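Local atomic coordinates of histidine--tRNA ligase (Staphylococcus aureus, PDB entry 1QE0), a protein that catalyses the ATP-dependent attachment of L-histidine to tRNA(His), releasing AMP and diphosphate, and works as a homodimeric class II aminoacyl-tRNA synthetase. Residues Ile150-His158 against Leu313-Leu324; Asp331-Asp339 against Ile368-Asp376. All blocks are in the same frame, centred on the assembly; numbering follows the deposited sequence.

Overall arrangement
From the N terminus, the chain runs through helix 137-153 into 150-158, then travels through strands 159-165, 265-272 and 280-290 before helix 310-319 brings 313-324 back. Contact 1 thus closes a long excursion, with 154 residues between its segments, inside the class II catalytic domain. Contact 2 opens only afterwards: strand 332-336 is the next strand after helix 310-319, and 28 residues, largely the rest of helix 338-353 with strand 359-361, separate 331-339 from 368-376. The two closures are in series, neither nested nor crossed. Their centres lie 37 Å apart, and their nearest atoms about 16 Å. Contact 1 ties together parts of the synthetase core, contact 2 parts of the anticodon-binding domain.

Contact 1. Residues Ile150-His158 against Leu313-Leu324; sequences IYQSFGLKH and LLLALEEEGIEL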
ATOM      1  N   ILE A 150       1.226   5.077 -15.540  1.00  8.96           N
ATOM      2  CA  ILE A 150       0.860   5.397 -14.153  1.00  8.92           C
ATOM      3  C   ILE A 150       0.229   6.776 -14.036  1.00 10.11           C
ATOM      4  O   ILE A 150      -0.953   6.900 -13.683  1.00 11.18           O
ATOM      5  CB  ILE A 150       2.078   5.293 -13.197  1.00  4.60           C
ATOM      6  CG1 ILE A 150       2.390   3.821 -12.946  1.00  5.04           C
ATOM      7  CG2 ILE A 150       1.818   6.029 -11.885  1.00  2.00           C
ATOM      8  CD1 ILE A 150       3.780   3.579 -12.409  1.00  5.87           C
ATOM      9  N   TYR A 151       1.008   7.795 -14.400  1.00  9.17           N
ATOM     10  CA  TYR A 151       0.579   9.177 -14.325  1.00  6.69           C
ATOM     11  C   TYR A 151      -0.587   9.507 -15.229  1.00 11.24           C
ATOM     12  O   TYR A 151      -1.486  10.252 -14.836  1.00 15.84           O
ATOM     13  CB  TYR A 151       1.739  10.094 -14.602  1.00  4.29           C
ATOM     14  CG  TYR A 151       2.745  10.034 -13.524  1.00  2.00           C
ATOM     15  CD1 TYR A 151       2.584  10.770 -12.374  1.00  5.19           C
ATOM     16  CD2 TYR A 151       3.854   9.258 -13.644  1.00  2.00           C
ATOM     17  CE1 TYR A 151       3.518  10.739 -11.362  1.00  2.09           C
ATOM     18  CE2 TYR A 151       4.806   9.211 -12.640  1.00  5.59           C
ATOM     19  CZ  TYR A 151       4.632   9.959 -11.502  1.00  2.06           C
ATOM     20  OH  TYR A 151       5.592   9.941 -10.516  1.00  4.77           O
ATOM     21  N   GLN A 152      -0.612   8.957 -16.431  1.00 12.03           N
ATOM     22  CA  GLN A 152      -1.744   9.249 -17.294  1.00 12.66           C
ATOM     23  C   GLN A 152      -3.005   8.591 -16.772  1.00 11.02           C
ATOM     24  O   GLN A 152      -4.092   9.077 -17.006  1.00 15.10           O
ATOM     25  CB  GLN A 152      -1.489   8.790 -18.721  1.00 19.75           C
ATOM     26  CG  GLN A 152      -0.340   9.510 -19.430  1.00 26.71           C
ATOM     27  CD  GLN A 152      -0.332   9.226 -20.917  1.00 28.38           C
ATOM     28  OE1 GLN A 152      -0.419   8.066 -21.338  1.00 37.00           O
ATOM     29  NE2 GLN A 152      -0.251  10.276 -21.727  1.00 29.21           N
ATOM     30  N   SER A 153      -2.879   7.523 -16.004  1.00  9.92           N
ATOM     31  CA  SER A 153      -4.074   6.861 -15.530  1.00 10.63           C
ATOM     32  C   SER A 153      -4.837   7.744 -14.547  1.00 12.36           C
ATOM     33  O   SER A 153      -6.027   7.544 -14.300  1.00 15.69           O
ATOM     34  CB  SER A 153      -3.747   5.471 -14.934  1.00  6.02           C
ATOM     35  OG  SER A 153      -2.980   5.503 -13.736  1.00  6.38           O
ATOM     36  N   PHE A 154      -4.145   8.722 -13.983  1.00 10.70           N
ATOM     37  CA  PHE A 154      -4.779   9.588 -13.014  1.00 11.39           C
ATOM     38  C   PHE A 154      -5.327  10.843 -13.646  1.00 11.65           C
ATOM     39  O   PHE A 154      -5.923  11.662 -12.961  1.00 20.12           O
ATOM     40  CB  PHE A 154      -3.795   9.937 -11.898  1.00  7.79           C
ATOM     41  CG  PHE A 154      -3.511   8.798 -10.971  1.00  7.52           C
ATOM     42  CD1 PHE A 154      -4.492   8.362 -10.069  1.00  8.11           C
ATOM     43  CD2 PHE A 154      -2.285   8.150 -11.000  1.00  5.03           C
ATOM     44  CE1 PHE A 154      -4.260   7.311  -9.209  1.00  6.90           C
ATOM     45  CE2 PHE A 154      -2.028   7.088 -10.138  1.00 10.70           C
ATOM     46  CZ  PHE A 154      -3.021   6.663  -9.236  1.00 13.49           C
ATOM     47  N   GLY A 155      -5.068  11.024 -14.933  1.00  8.53           N
ATOM     48  CA  GLY A 155      -5.561  12.193 -15.638  1.00  6.85           C
ATOM     49  C   GLY A 155      -4.589  13.350 -15.773  1.00  7.63           C
ATOM     50  O   GLY A 155      -4.951  14.402 -16.308  1.00  7.12           O
ATOM     51  N   LEU A 156      -3.380  13.202 -15.242  1.00 11.34           N
ATOM     52  CA  LEU A 156      -2.385  14.261 -15.344  1.00 12.15           C
ATOM     53  C   LEU A 156      -2.185  14.470 -16.809  1.00 17.51           C
ATOM     54  O   LEU A 156      -2.291  13.530 -17.589  1.00 18.96           O
ATOM     55  CB  LEU A 156      -1.082  13.852 -14.709  1.00  5.54           C
ATOM     56  CG  LEU A 156      -0.854  14.256 -13.258  1.00 10.45           C
ATOM     57  CD1 LEU A 156      -1.983  15.117 -12.762  1.00  5.58           C
ATOM     58  CD2 LEU A 156      -0.646  13.019 -12.395  1.00  7.78           C
ATOM     59  N   LYS A 157      -1.850  15.688 -17.194  1.00 27.20           N
ATOM     60  CA  LYS A 157      -1.722  15.942 -18.601  1.00 32.87           C
ATOM     61  C   LYS A 157      -0.578  16.737 -19.127  1.00 33.79           C
ATOM     62  O   LYS A 157      -0.350  16.710 -20.329  1.00 42.09           O
ATOM     63  CB  LYS A 157      -3.008  16.566 -19.116  1.00 40.34           C
ATOM     64  CG  LYS A 157      -3.812  15.684 -20.049  1.00 48.73           C
ATOM     65  CD  LYS A 157      -5.232  16.197 -20.067  1.00 61.60           C
ATOM     66  CE  LYS A 157      -5.933  15.886 -18.751  1.00 71.02           C
ATOM     67  NZ  LYS A 157      -6.663  14.634 -18.932  1.00 73.48           N
ATOM     68  N   HIS A 158       0.122  17.499 -18.308  1.00 32.43           N
ATOM     69  CA  HIS A 158       1.221  18.268 -18.893  1.00 35.43           C
ATOM     70  C   HIS A 158       2.560  17.620 -18.587  1.00 36.49           C
ATOM     71  O   HIS A 158       3.513  18.254 -18.117  1.00 37.48           O
ATOM     72  CB  HIS A 158       1.115  19.762 -18.520  1.00 37.41           C
ATOM     73  CG  HIS A 158      -0.041  20.459 -19.191  1.00 41.55           C
ATOM     74  ND1 HIS A 158      -0.783  19.879 -20.204  1.00 43.03           N
ATOM     75  CD2 HIS A 158      -0.562  21.700 -19.023  1.00 38.70           C
ATOM     76  CE1 HIS A 158      -1.701  20.727 -20.632  1.00 37.77           C
ATOM     77  NE2 HIS A 158      -1.584  21.839 -19.931  1.00 39.81           N
ATOM     78  N   LEU A 313       2.842  12.989  -6.426  1.00 11.83           N
ATOM     79  CA  LEU A 313       1.767  12.626  -7.349  1.00  9.98           C
ATOM     80  C   LEU A 313       0.492  13.309  -6.891  1.00 13.24           C
ATOM     81  O   LEU A 313      -0.195  13.971  -7.684  1.00 11.07           O
ATOM     82  CB  LEU A 313       1.592  11.115  -7.381  1.00  4.53           C
ATOM     83  CG  LEU A 313       0.377  10.535  -8.081  1.00  2.91           C
ATOM     84  CD1 LEU A 313       0.251  11.079  -9.469  1.00  2.00           C
ATOM     85  CD2 LEU A 313       0.488   9.028  -8.116  1.00  2.00           C
ATOM     86  N   LEU A 314       0.234  13.209  -5.585  1.00 16.72           N
ATOM     87  CA  LEU A 314      -0.923  13.836  -4.949  1.00 15.39           C
ATOM     88  C   LEU A 314      -0.942  15.346  -5.264  1.00 17.58           C
ATOM     89  O   LEU A 314      -1.930  15.875  -5.771  1.00 19.66           O
ATOM     90  CB  LEU A 314      -0.867  13.612  -3.436  1.00  9.39           C
ATOM     91  CG  LEU A 314      -1.931  12.707  -2.785  1.00 12.92           C
ATOM     92  CD1 LEU A 314      -3.070  12.446  -3.727  1.00  6.80           C
ATOM     93  CD2 LEU A 314      -1.347  11.399  -2.323  1.00 11.14           C
ATOM     94  N   LEU A 315       0.186  16.014  -5.050  1.00 17.62           N
ATOM     95  CA  LEU A 315       0.304  17.455  -5.294  1.00 19.27           C
ATOM     96  C   LEU A 315       0.125  17.822  -6.771  1.00 20.92           C
ATOM     97  O   LEU A 315      -0.389  18.895  -7.092  1.00 20.40           O
ATOM     98  CB  LEU A 315       1.667  17.935  -4.809  1.00 21.93           C
ATOM     99  CG  LEU A 315       1.854  19.365  -4.316  1.00 24.31           C
ATOM    100  CD1 LEU A 315       3.014  19.961  -5.085  1.00 23.72           C
ATOM    101  CD2 LEU A 315       0.582  20.204  -4.466  1.00 27.01           C
ATOM    102  N   ALA A 316       0.556  16.928  -7.662  1.00 22.72           N
ATOM    103  CA  ALA A 316       0.442  17.130  -9.103  1.00 17.12           C
ATOM    104  C   ALA A 316      -1.021  17.190  -9.435  1.00 18.55           C
ATOM    105  O   ALA A 316      -1.445  18.064 -10.195  1.00 19.99           O
ATOM    106  CB  ALA A 316       1.081  15.980  -9.850  1.00 14.31           C
ATOM    107  N   LEU A 317      -1.795  16.252  -8.880  1.00 18.50           N
ATOM    108  CA  LEU A 317      -3.232  16.227  -9.144  1.00 16.60           C
ATOM    109  C   LEU A 317      -3.845  17.546  -8.676  1.00 17.94           C
ATOM    110  O   LEU A 317      -4.702  18.120  -9.344  1.00 15.54           O
ATOM    111  CB  LEU A 317      -3.921  15.051  -8.438  1.00 14.63           C
ATOM    112  CG  LEU A 317      -4.021  13.622  -9.005  1.00 14.68           C
ATOM    113  CD1 LEU A 317      -4.030  13.617 -10.520  1.00 11.39           C
ATOM    114  CD2 LEU A 317      -2.899  12.780  -8.506  1.00 16.70           C
ATOM    115  N   GLU A 318      -3.374  18.023  -7.528  1.00 20.41           N
ATOM    116  CA  GLU A 318      -3.838  19.265  -6.934  1.00 21.44           C
ATOM    117  C   GLU A 318      -3.611  20.414  -7.920  1.00 25.87           C
ATOM    118  O   GLU A 318      -4.585  21.034  -8.395  1.00 28.29           O
ATOM    119  CB  GLU A 318      -3.046  19.544  -5.664  1.00 22.46           C
ATOM    120  CG  GLU A 318      -3.850  19.820  -4.420  1.00 29.94           C
ATOM    121  CD  GLU A 318      -2.945  20.279  -3.281  1.00 41.63           C
ATOM    122  OE1 GLU A 318      -2.586  21.485  -3.250  1.00 48.42           O
ATOM    123  OE2 GLU A 318      -2.554  19.432  -2.438  1.00 43.56           O
ATOM    124  N   GLU A 319      -2.337  20.669  -8.251  1.00 22.86           N
ATOM    125  CA  GLU A 319      -1.969  21.750  -9.168  1.00 19.64           C
ATOM    126  C   GLU A 319      -2.683  21.688 -10.505  1.00 19.13           C
ATOM    127  O   GLU A 319      -2.936  22.721 -11.100  1.00 19.92           O
ATOM    128  CB  GLU A 319      -0.465  21.782  -9.422  1.00 22.33           C
ATOM    129  CG  GLU A 319       0.425  21.818  -8.192  1.00 30.70           C
ATOM    130  CD  GLU A 319       0.305  23.084  -7.364  1.00 35.44           C
ATOM    131  OE1 GLU A 319      -0.777  23.697  -7.346  1.00 44.92           O
ATOM    132  OE2 GLU A 319       1.295  23.456  -6.693  1.00 36.90           O
ATOM    133  N   GLU A 320      -2.943  20.481 -11.000  1.00 18.61           N
ATOM    134  CA  GLU A 320      -3.627  20.311 -12.272  1.00 22.09           C
ATOM    135  C   GLU A 320      -5.118  20.430 -12.054  1.00 21.87           C
ATOM    136  O   GLU A 320      -5.900  20.375 -12.999  1.00 24.41           O
ATOM    137  CB  GLU A 320      -3.302  18.951 -12.896  1.00 29.98           C
ATOM    138  CG  GLU A 320      -1.814  18.750 -13.230  1.00 43.40           C
ATOM    139  CD  GLU A 320      -1.448  18.995 -14.706  1.00 44.88           C
ATOM    140  OE1 GLU A 320      -1.896  18.196 -15.580  1.00 42.15           O
ATOM    141  OE2 GLU A 320      -0.688  19.968 -14.964  1.00 43.72           O
ATOM    142  N   GLY A 321      -5.512  20.573 -10.800  1.00 21.36           N
ATOM    143  CA  GLY A 321      -6.915  20.700 -10.483  1.00 22.28           C
ATOM    144  C   GLY A 321      -7.646  19.421 -10.791  1.00 23.40           C
ATOM    145  O   GLY A 321      -8.625  19.411 -11.530  1.00 29.33           O
ATOM    146  N   ILE A 322      -7.168  18.326 -10.232  1.00 25.16           N
ATOM    147  CA  ILE A 322      -7.813  17.042 -10.466  1.00 27.25           C
ATOM    148  C   ILE A 322      -8.400  16.452  -9.179  1.00 28.75           C
ATOM    149  O   ILE A 322      -7.876  16.650  -8.057  1.00 22.35           O
ATOM    150  CB  ILE A 322      -6.852  16.063 -11.173  1.00 27.70           C
ATOM    151  CG1 ILE A 322      -6.400  16.697 -12.505  1.00 26.96           C
ATOM    152  CG2 ILE A 322      -7.500  14.693 -11.354  1.00 24.02           C
ATOM    153  CD1 ILE A 322      -5.625  15.802 -13.427  1.00 16.58           C
ATOM    154  N   GLU A 323      -9.566  15.838  -9.356  1.00 31.81           N
ATOM    155  CA  GLU A 323     -10.299  15.200  -8.270  1.00 34.04           C
ATOM    156  C   GLU A 323     -10.394  13.700  -8.552  1.00 32.25           C
ATOM    157  O   GLU A 323     -10.532  13.275  -9.698  1.00 32.60           O
ATOM    158  CB  GLU A 323     -11.690  15.819  -8.135  1.00 36.14           C
ATOM    159  N   LEU A 324     -10.275  12.906  -7.499  1.00 33.31           N
ATOM    160  CA  LEU A 324     -10.311  11.454  -7.608  1.00 35.22           C
ATOM    161  C   LEU A 324     -11.706  10.969  -7.286  1.00 36.38           C
ATOM    162  O   LEU A 324     -12.359  11.558  -6.444  1.00 36.85           O
ATOM    163  CB  LEU A 324      -9.317  10.860  -6.609  1.00 30.14           C
ATOM    164  CG  LEU A 324      -7.911  11.411  -6.809  1.00 26.46           C
ATOM    165  CD1 LEU A 324      -7.062  11.227  -5.564  1.00 27.07           C
ATOM    166  CD2 LEU A 324      -7.281  10.751  -8.022  1.00 26.81           C
TER
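L156 meets helix 310-319 with both of its methyl groups. Its CD1 lies 3.4 Å from L317 CD1, the two side chains crossing at about a right angle, and also touches CG of E320; L156 CD2 is 3.6 Å from L313 CD1. L313 CD1 also lies 3.7 Å from Y151 CD1, while the other branch, L313 CD2, approaches the F154 ring obliquely, 3.8 Å from F154 CE2. The first torsion of L313 (chi1 169°) swings CG away from the backbone N, and the second, 52°, then sets CD1 toward L156 and Y151 and CD2 toward F154. I322 adds CD1 beside the backbone of G155, 3.3 Å from G155 O.

The polar part belongs to E320. Its OE1 accepts the backbone N-H of K157, 3.0 Å from K157 N, met nearly along the C-O axis with an N-H...O angle of 159°, and receives a second, weak bond from H158 N. A bend at chi2 turns the carboxylate toward these two amides.

Both segments contain a helix end: G155 and G321 each take positive phi in a Schellman motif, with two bonds back into the last turn. L156 and I322 follow directly after the two glycines, and the CA atoms of G155 and I322 are 7.4 Å apart. These helices pack beside the largely antiparallel sheet of the class II catalytic domain.

Around this first shell, Y151 reaches L269 and L308, whereas L156, A316 and E320 share M271 on strand 265-272. Helix 13-33 adds a further layer, with Q25 against F154 and Y21 against L324. The second carboxylate oxygen of E320, OE2, is hydrogen-bonded to N273, and H158 joins the sheet through backbone bonding to D272.

Contact 2. Residues Asp331-Asp339 against Ile368-Asp376; sequences DLFIVTMGD and IKGQMKQAD
Q371 of helix 368-377 lies against V335 and T336 of strand 332-336. Q371 CB is 4.1 Å from V335 CG1 and CG2. Beyond CG the chain is extended, which carries CD past V335 CG1 and brings OE1 to the strand backbone. There OE1 accepts the N-H of T336, at 3.1 Å from T336 N. The donor lies in the carbonyl plane, on a lone pair, with a C=O...N angle of 140°, although the N-H...O angle of 138° is bent. NE2 is hydrogen-bonded to the carbonyl O of R366, so both ends of the amide are held and its rotation is probably fixed.

One turn on, A375 packs on F333: its CA lies over one ring face, 3.8 Å above the plane and offset toward the rim. Q374 CG touches F333 CZ at 3.6 Å, while Q374 NE2 bonds to N99 of the second subunit. Just past the C-terminal end of the strand, M337 CE lies 3.5 Å from I368 CG1, the two side chains crossing at about a right angle.

The axes of strand 332-336 and of 368-376 run nearly antiparallel, 173° apart and 8.6 Å at closest approach. On the strand's other face I334 meets L348 and L349 of helix 338-353. Helices flanking a mixed five-stranded sheet in this way are characteristic of the alpha/beta anticodon-binding domain of class IIa synthetases.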
ATOM      1  N   ASP A 331     -23.960   5.290   3.191  1.00  9.52           N
ATOM      2  CA  ASP A 331     -25.189   4.991   2.456  1.00  8.19           C
ATOM      3  C   ASP A 331     -26.472   5.274   3.218  1.00  6.63           C
ATOM      4  O   ASP A 331     -27.417   5.723   2.634  1.00  8.85           O
ATOM      5  CB  ASP A 331     -25.267   3.523   2.078  1.00 11.13           C
ATOM      6  CG  ASP A 331     -24.677   3.244   0.762  1.00 20.97           C
ATOM      7  OD1 ASP A 331     -23.517   2.779   0.743  1.00 25.75           O
ATOM      8  OD2 ASP A 331     -25.387   3.466  -0.250  1.00 30.48           O
ATOM      9  N   LEU A 332     -26.507   5.013   4.519  1.00  5.90           N
ATOM     10  CA  LEU A 332     -27.723   5.183   5.285  1.00  5.56           C
ATOM     11  C   LEU A 332     -27.441   5.587   6.695  1.00  9.75           C
ATOM     12  O   LEU A 332     -26.670   4.901   7.367  1.00 15.09           O
ATOM     13  CB  LEU A 332     -28.423   3.835   5.386  1.00  7.23           C
ATOM     14  CG  LEU A 332     -29.939   3.746   5.573  1.00 12.57           C
ATOM     15  CD1 LEU A 332     -30.254   2.456   6.299  1.00 10.91           C
ATOM     16  CD2 LEU A 332     -30.511   4.938   6.328  1.00 15.22           C
ATOM     17  N   PHE A 333     -28.048   6.681   7.156  1.00  8.79           N
ATOM     18  CA  PHE A 333     -27.880   7.052   8.548  1.00  9.66           C
ATOM     19  C   PHE A 333     -29.227   6.817   9.249  1.00 11.08           C
ATOM     20  O   PHE A 333     -30.290   7.220   8.735  1.00 11.43           O
ATOM     21  CB  PHE A 333     -27.376   8.469   8.730  1.00  3.39           C
ATOM     22  CG  PHE A 333     -26.950   8.770  10.151  1.00  2.00           C
ATOM     23  CD1 PHE A 333     -25.656   8.546  10.549  1.00  2.00           C
ATOM     24  CD2 PHE A 333     -27.856   9.277  11.084  1.00  3.55           C
ATOM     25  CE1 PHE A 333     -25.263   8.821  11.841  1.00  2.00           C
ATOM     26  CE2 PHE A 333     -27.461   9.557  12.393  1.00  4.04           C
ATOM     27  CZ  PHE A 333     -26.163   9.331  12.773  1.00  2.00           C
ATOM     28  N   ILE A 334     -29.180   6.068  10.352  1.00 10.05           N
ATOM     29  CA  ILE A 334     -30.372   5.716  11.120  1.00  9.15           C
ATOM     30  C   ILE A 334     -30.628   6.655  12.298  1.00  9.15           C
ATOM     31  O   ILE A 334     -29.789   6.771  13.206  1.00  5.94           O
ATOM     32  CB  ILE A 334     -30.266   4.263  11.606  1.00  8.94           C
ATOM     33  CG1 ILE A 334     -30.187   3.329  10.394  1.00 12.02           C
ATOM     34  CG2 ILE A 334     -31.442   3.887  12.449  1.00  6.76           C
ATOM     35  CD1 ILE A 334     -29.817   1.925  10.751  1.00  3.78           C
ATOM     36  N   VAL A 335     -31.766   7.360  12.213  1.00  9.45           N
ATOM     37  CA  VAL A 335     -32.250   8.310  13.210  1.00  9.63           C
ATOM     38  C   VAL A 335     -33.310   7.560  13.982  1.00 13.27           C
ATOM     39  O   VAL A 335     -34.271   7.085  13.377  1.00 12.87           O
ATOM     40  CB  VAL A 335     -32.945   9.475  12.536  1.00 12.65           C
ATOM     41  CG1 VAL A 335     -33.568  10.396  13.589  1.00 13.02           C
ATOM     42  CG2 VAL A 335     -31.969  10.208  11.632  1.00  7.57           C
ATOM     43  N   THR A 336     -33.136   7.434  15.300  1.00 17.31           N
ATOM     44  CA  THR A 336     -34.084   6.691  16.160  1.00 18.39           C
ATOM     45  C   THR A 336     -34.751   7.517  17.259  1.00 20.20           C
ATOM     46  O   THR A 336     -34.156   8.464  17.795  1.00 19.45           O
ATOM     47  CB  THR A 336     -33.395   5.519  16.823  1.00 14.93           C
ATOM     48  OG1 THR A 336     -32.168   5.972  17.413  1.00 17.16           O
ATOM     49  CG2 THR A 336     -33.087   4.446  15.803  1.00 17.63           C
ATOM     50  N   MET A 337     -35.981   7.143  17.604  1.00 22.91           N
ATOM     51  CA  MET A 337     -36.744   7.848  18.632  1.00 23.80           C
ATOM     52  C   MET A 337     -37.005   6.944  19.807  1.00 23.18           C
ATOM     53  O   MET A 337     -37.775   5.996  19.710  1.00 22.53           O
ATOM     54  CB  MET A 337     -38.079   8.331  18.072  1.00 27.48           C
ATOM     55  CG  MET A 337     -37.955   9.117  16.787  1.00 30.28           C
ATOM     56  SD  MET A 337     -36.655  10.312  16.940  1.00 37.02           S
ATOM     57  CE  MET A 337     -37.578  11.662  17.580  1.00 37.82           C
ATOM     58  N   GLY A 338     -36.354   7.218  20.921  1.00 25.80           N
ATOM     59  CA  GLY A 338     -36.573   6.379  22.088  1.00 34.70           C
ATOM     60  C   GLY A 338     -35.917   4.999  22.060  1.00 38.66           C
ATOM     61  O   GLY A 338     -35.629   4.474  20.982  1.00 42.61           O
ATOM     62  N   ASP A 339     -35.760   4.393  23.245  1.00 40.11           N
ATOM     63  CA  ASP A 339     -35.104   3.093  23.443  1.00 36.90           C
ATOM     64  C   ASP A 339     -35.483   1.937  22.573  1.00 36.46           C
ATOM     65  O   ASP A 339     -34.598   1.279  22.041  1.00 38.32           O
ATOM     66  CB  ASP A 339     -35.212   2.650  24.889  1.00 39.10           C
ATOM     67  CG  ASP A 339     -34.525   3.604  25.831  1.00 48.14           C
ATOM     68  OD1 ASP A 339     -33.354   3.978  25.557  1.00 52.66           O
ATOM     69  OD2 ASP A 339     -35.171   3.991  26.834  1.00 49.56           O
ATOM     70  N   ILE A 368     -33.515  15.042  16.940  1.00 25.52           N
ATOM     71  CA  ILE A 368     -33.587  14.816  15.491  1.00 24.72           C
ATOM     72  C   ILE A 368     -32.745  15.836  14.717  1.00 24.09           C
ATOM     73  O   ILE A 368     -32.015  15.459  13.821  1.00 29.78           O
ATOM     74  CB  ILE A 368     -35.025  14.979  14.891  1.00 32.10           C
ATOM     75  CG1 ILE A 368     -36.070  14.174  15.632  1.00 36.07           C
ATOM     76  CG2 ILE A 368     -35.079  14.507  13.430  1.00 28.20           C
ATOM     77  CD1 ILE A 368     -37.423  14.281  14.925  1.00 37.81           C
ATOM     78  N   LYS A 369     -32.853  17.123  15.017  1.00 20.34           N
ATOM     79  CA  LYS A 369     -32.067  18.087  14.259  1.00 20.49           C
ATOM     80  C   LYS A 369     -30.609  17.674  14.281  1.00 17.92           C
ATOM     81  O   LYS A 369     -29.959  17.637  13.244  1.00 19.53           O
ATOM     82  CB  LYS A 369     -32.229  19.509  14.820  1.00 26.12           C
ATOM     83  CG  LYS A 369     -31.511  20.593  14.006  1.00 30.15           C
ATOM     84  CD  LYS A 369     -31.813  22.023  14.514  1.00 35.49           C
ATOM     85  CE  LYS A 369     -31.253  23.110  13.549  1.00 41.08           C
ATOM     86  NZ  LYS A 369     -31.550  24.562  13.904  1.00 40.43           N
ATOM     87  N   GLY A 370     -30.161  17.223  15.451  1.00 16.64           N
ATOM     88  CA  GLY A 370     -28.778  16.814  15.677  1.00 13.93           C
ATOM     89  C   GLY A 370     -28.402  15.514  15.011  1.00 17.11           C
ATOM     90  O   GLY A 370     -27.246  15.295  14.613  1.00 17.43           O
ATOM     91  N   GLN A 371     -29.359  14.602  14.953  1.00 11.83           N
ATOM     92  CA  GLN A 371     -29.109  13.356  14.281  1.00  8.73           C
ATOM     93  C   GLN A 371     -29.078  13.639  12.783  1.00 12.10           C
ATOM     94  O   GLN A 371     -28.133  13.238  12.103  1.00 17.68           O
ATOM     95  CB  GLN A 371     -30.167  12.334  14.648  1.00  4.23           C
ATOM     96  CG  GLN A 371     -29.878  11.674  15.992  1.00  2.72           C
ATOM     97  CD  GLN A 371     -30.912  10.683  16.344  1.00  2.00           C
ATOM     98  OE1 GLN A 371     -31.174   9.781  15.572  1.00  7.93           O
ATOM     99  NE2 GLN A 371     -31.585  10.886  17.457  1.00  2.00           N
ATOM    100  N   MET A 372     -30.065  14.393  12.293  1.00 11.56           N
ATOM    101  CA  MET A 372     -30.149  14.770  10.887  1.00 11.45           C
ATOM    102  C   MET A 372     -28.902  15.532  10.442  1.00 14.80           C
ATOM    103  O   MET A 372     -28.427  15.356   9.319  1.00 17.19           O
ATOM    104  CB  MET A 372     -31.368  15.621  10.638  1.00 10.20           C
ATOM    105  CG  MET A 372     -32.666  14.919  10.891  1.00 12.50           C
ATOM    106  SD  MET A 372     -33.051  13.603   9.736  1.00 22.82           S
ATOM    107  CE  MET A 372     -32.174  14.066   8.273  1.00 20.20           C
ATOM    108  N   LYS A 373     -28.368  16.382  11.307  1.00 13.65           N
ATOM    109  CA  LYS A 373     -27.148  17.093  10.958  1.00 19.78           C
ATOM    110  C   LYS A 373     -25.986  16.087  10.816  1.00 19.69           C
ATOM    111  O   LYS A 373     -25.201  16.169   9.882  1.00 21.97           O
ATOM    112  CB  LYS A 373     -26.814  18.150  12.025  1.00 23.24           C
ATOM    113  CG  LYS A 373     -27.782  19.299  12.055  1.00 28.73           C
ATOM    114  CD  LYS A 373     -27.342  20.383  13.011  1.00 38.71           C
ATOM    115  CE  LYS A 373     -28.289  21.597  12.910  1.00 44.69           C
ATOM    116  NZ  LYS A 373     -27.838  22.790  13.699  1.00 46.79           N
ATOM    117  N   GLN A 374     -25.901  15.126  11.735  1.00 20.41           N
ATOM    118  CA  GLN A 374     -24.840  14.134  11.725  1.00 14.03           C
ATOM    119  C   GLN A 374     -24.942  13.351  10.440  1.00 16.22           C
ATOM    120  O   GLN A 374     -23.934  13.143   9.736  1.00 19.00           O
ATOM    121  CB  GLN A 374     -24.952  13.239  12.956  1.00  8.76           C
ATOM    122  CG  GLN A 374     -23.918  12.107  13.069  1.00  8.89           C
ATOM    123  CD  GLN A 374     -22.452  12.532  13.215  1.00  9.34           C
ATOM    124  OE1 GLN A 374     -22.114  13.701  13.408  1.00 12.37           O
ATOM    125  NE2 GLN A 374     -21.574  11.555  13.105  1.00  7.15           N
ATOM    126  N   ALA A 375     -26.170  12.993  10.087  1.00 12.21           N
ATOM    127  CA  ALA A 375     -26.401  12.279   8.852  1.00 12.22           C
ATOM    128  C   ALA A 375     -25.742  13.083   7.739  1.00 15.15           C
ATOM    129  O   ALA A 375     -24.926  12.555   6.996  1.00 19.68           O
ATOM    130  CB  ALA A 375     -27.884  12.146   8.582  1.00  7.67           C
ATOM    131  N   ASP A 376     -26.016  14.381   7.719  1.00 16.22           N
ATOM    132  CA  ASP A 376     -25.508  15.299   6.712  1.00 18.68           C
ATOM    133  C   ASP A 376     -23.999  15.431   6.782  1.00 20.23           C
ATOM    134  O   ASP A 376     -23.322  15.447   5.753  1.00 22.56           O
ATOM    135  CB  ASP A 376     -26.171  16.662   6.912  1.00 25.85           C
ATOM    136  CG  ASP A 376     -25.873  17.632   5.807  1.00 33.88           C
ATOM    137  OD1 ASP A 376     -26.492  17.485   4.725  1.00 38.48           O
ATOM    138  OD2 ASP A 376     -25.061  18.563   6.043  1.00 35.96           O
TER